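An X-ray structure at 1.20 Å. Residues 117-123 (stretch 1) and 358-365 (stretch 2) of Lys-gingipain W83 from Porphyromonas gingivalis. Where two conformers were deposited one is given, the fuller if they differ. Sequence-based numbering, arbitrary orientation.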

# COMPACT_ATOMS: atom_id res chain seq x y z
N TYR A 117 0.02 -1.70 9.90
CA TYR A 117 0.03 -0.98 8.62
C TYR A 117 -1.34 -0.42 8.36
O TYR A 117 -2.31 -1.19 8.22
CB TYR A 117 0.37 -1.95 7.50
CG TYR A 117 1.83 -2.29 7.30
CD1 TYR A 117 2.85 -1.39 7.66
CD2 TYR A 117 2.21 -3.44 6.61
CE1 TYR A 117 4.18 -1.65 7.37
CE2 TYR A 117 3.55 -3.72 6.32
CZ TYR A 117 4.53 -2.81 6.69
OH TYR A 117 5.85 -3.06 6.42
N THR A 118 -1.46 0.90 8.35
CA THR A 118 -2.73 1.58 8.28
C THR A 118 -2.91 2.26 6.96
O THR A 118 -2.00 2.94 6.45
CB THR A 118 -2.78 2.61 9.43
OG1 THR A 118 -2.65 1.87 10.67
CG2 THR A 118 -4.07 3.39 9.49
N PHE A 119 -4.12 2.16 6.41
CA PHE A 119 -4.46 2.85 5.17
C PHE A 119 -5.90 3.28 5.28
O PHE A 119 -6.68 2.72 6.05
CB PHE A 119 -4.20 1.99 3.93
CG PHE A 119 -4.94 0.66 3.94
CD1 PHE A 119 -6.22 0.56 3.39
CD2 PHE A 119 -4.32 -0.51 4.41
CE1 PHE A 119 -6.86 -0.66 3.33
CE2 PHE A 119 -5.00 -1.72 4.38
CZ PHE A 119 -6.25 -1.79 3.82
N ARG A 120 -6.27 4.25 4.45
CA ARG A 120 -7.60 4.82 4.46
C ARG A 120 -8.22 4.77 3.09
O ARG A 120 -7.72 5.39 2.14
CB ARG A 120 -7.59 6.26 5.02
CG ARG A 120 -8.95 6.96 4.95
CD ARG A 120 -8.86 8.40 5.42
NE ARG A 120 -8.64 8.53 6.86
CZ ARG A 120 -9.57 8.96 7.72
NH1 ARG A 120 -10.85 9.10 7.33
NH2 ARG A 120 -9.24 9.21 8.97
N MET A 121 -9.33 4.02 2.96
CA MET A 121 -10.15 3.98 1.77
C MET A 121 -11.11 5.14 1.92
O MET A 121 -12.22 4.98 2.45
CB MET A 121 -10.87 2.63 1.68
CG MET A 121 -9.92 1.43 1.74
SD MET A 121 -9.22 1.03 0.14
CE MET A 121 -10.50 0.08 -0.40
N SER A 122 -10.68 6.34 1.55
CA SER A 122 -11.50 7.55 1.76
C SER A 122 -12.49 7.73 0.63
O SER A 122 -12.09 7.88 -0.55
CB SER A 122 -10.60 8.78 1.87
OG SER A 122 -11.50 9.87 2.04
N ALA A 123 -13.77 7.74 0.97
CA ALA A 123 -14.85 7.88 0.01
C ALA A 123 -15.91 8.77 0.60
O ALA A 123 -16.12 8.73 1.82
CB ALA A 123 -15.44 6.51 -0.31
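Stretch 2 358-365: HVLGDGSV

Stretch 2 enters as a strand, His358 to Gly361, running in the same general direction as strand 117-121: the N-to-C axes differ by 38° (signed crossing angle -38°) and approach to 4.5 Å. The register pairs Phe119 with Val359, Arg120 with Leu360 and Met121 with Gly361, at CA-CA distances of 4.8, 4.9 and 4.6 Å. A single bridge, Arg120 with Leu360, rests on two hydrogen bonds that both involve the backbone of Arg120: Arg120 N donates to Val359 O (3.0 Å, 155°), and Gly361 N donates to Arg120 O (2.9 Å, 142°). Before the bridge, water 1 takes over the link, donating to Thr118 O (2.8 Å) and accepting from Val359 N (3.0 Å).

Phe119 covers the most surface. Phe119 CB packs on Val359 CG1 at 3.6 Å, and Gly363 N (3.3 Å from Phe119 CG) and Asp362 OD1 (3.5 Å from Phe119 CZ) lie over one face of the ring. This closeness suits Gly363, since a CB there would lie 3.0 Å from Phe119 CB, a clash. Gly361, at phi/psi 84/-160, lies against Met121, whose SD is 3.4 Å from Gly361 C. Beyond it the chain makes a type I turn from Asp362 to Val365, in which Asp362 OD1 accepts from Ser364 N (2.9 Å) and Ser364 OG (2.7 Å).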

# COMPACT_ATOMS: atom_id res chain seq x y z
N HIS A 358 0.80 9.18 4.48
CA HIS A 358 -0.37 8.31 4.55
C HIS A 358 -0.51 7.51 3.29
O HIS A 358 -0.10 7.95 2.21
CB HIS A 358 -1.64 9.19 4.69
CG HIS A 358 -1.78 9.82 6.05
ND1 HIS A 358 -1.04 10.92 6.41
CD2 HIS A 358 -2.53 9.44 7.12
CE1 HIS A 358 -1.37 11.19 7.68
NE2 HIS A 358 -2.26 10.31 8.15
N VAL A 359 -1.21 6.37 3.44
CA VAL A 359 -1.75 5.64 2.31
C VAL A 359 -3.25 5.96 2.20
O VAL A 359 -4.00 5.76 3.17
CB VAL A 359 -1.56 4.12 2.44
CG1 VAL A 359 -2.21 3.41 1.22
CG2 VAL A 359 -0.07 3.72 2.53
N LEU A 360 -3.66 6.39 1.01
CA LEU A 360 -5.08 6.52 0.61
C LEU A 360 -5.32 5.43 -0.45
O LEU A 360 -4.45 5.14 -1.29
CB LEU A 360 -5.39 7.91 0.06
CG LEU A 360 -5.34 8.99 1.16
CD1 LEU A 360 -5.12 10.38 0.58
CD2 LEU A 360 -6.65 8.95 1.98
N GLY A 361 -6.48 4.79 -0.39
CA GLY A 361 -6.68 3.58 -1.17
C GLY A 361 -6.11 2.38 -0.43
O GLY A 361 -5.99 2.41 0.80
N ASP A 362 -5.83 1.28 -1.13
CA ASP A 362 -5.59 0.01 -0.45
C ASP A 362 -4.11 -0.27 -0.25
O ASP A 362 -3.38 -0.70 -1.16
CB ASP A 362 -6.27 -1.10 -1.26
CG ASP A 362 -6.22 -2.47 -0.57
OD1 ASP A 362 -5.53 -2.59 0.47
OD2 ASP A 362 -6.92 -3.40 -1.05
N GLY A 363 -3.66 -0.07 0.98
CA GLY A 363 -2.28 -0.29 1.37
C GLY A 363 -1.86 -1.74 1.48
O GLY A 363 -0.66 -2.06 1.56
N SER A 364 -2.85 -2.67 1.45
CA SER A 364 -2.55 -4.10 1.54
C SER A 364 -2.23 -4.74 0.21
O SER A 364 -1.86 -5.91 0.16
CB SER A 364 -3.68 -4.87 2.24
OG SER A 364 -4.83 -4.99 1.41
N VAL A 365 -2.35 -3.98 -0.90
CA VAL A 365 -1.98 -4.52 -2.23
C VAL A 365 -0.48 -4.78 -2.22
O VAL A 365 0.33 -3.99 -1.67
CB VAL A 365 -2.36 -3.50 -3.32
CG1 VAL A 365 -1.76 -3.90 -4.68
CG2 VAL A 365 -3.87 -3.33 -3.42
O HOH W 1 -1.74 5.76 6.37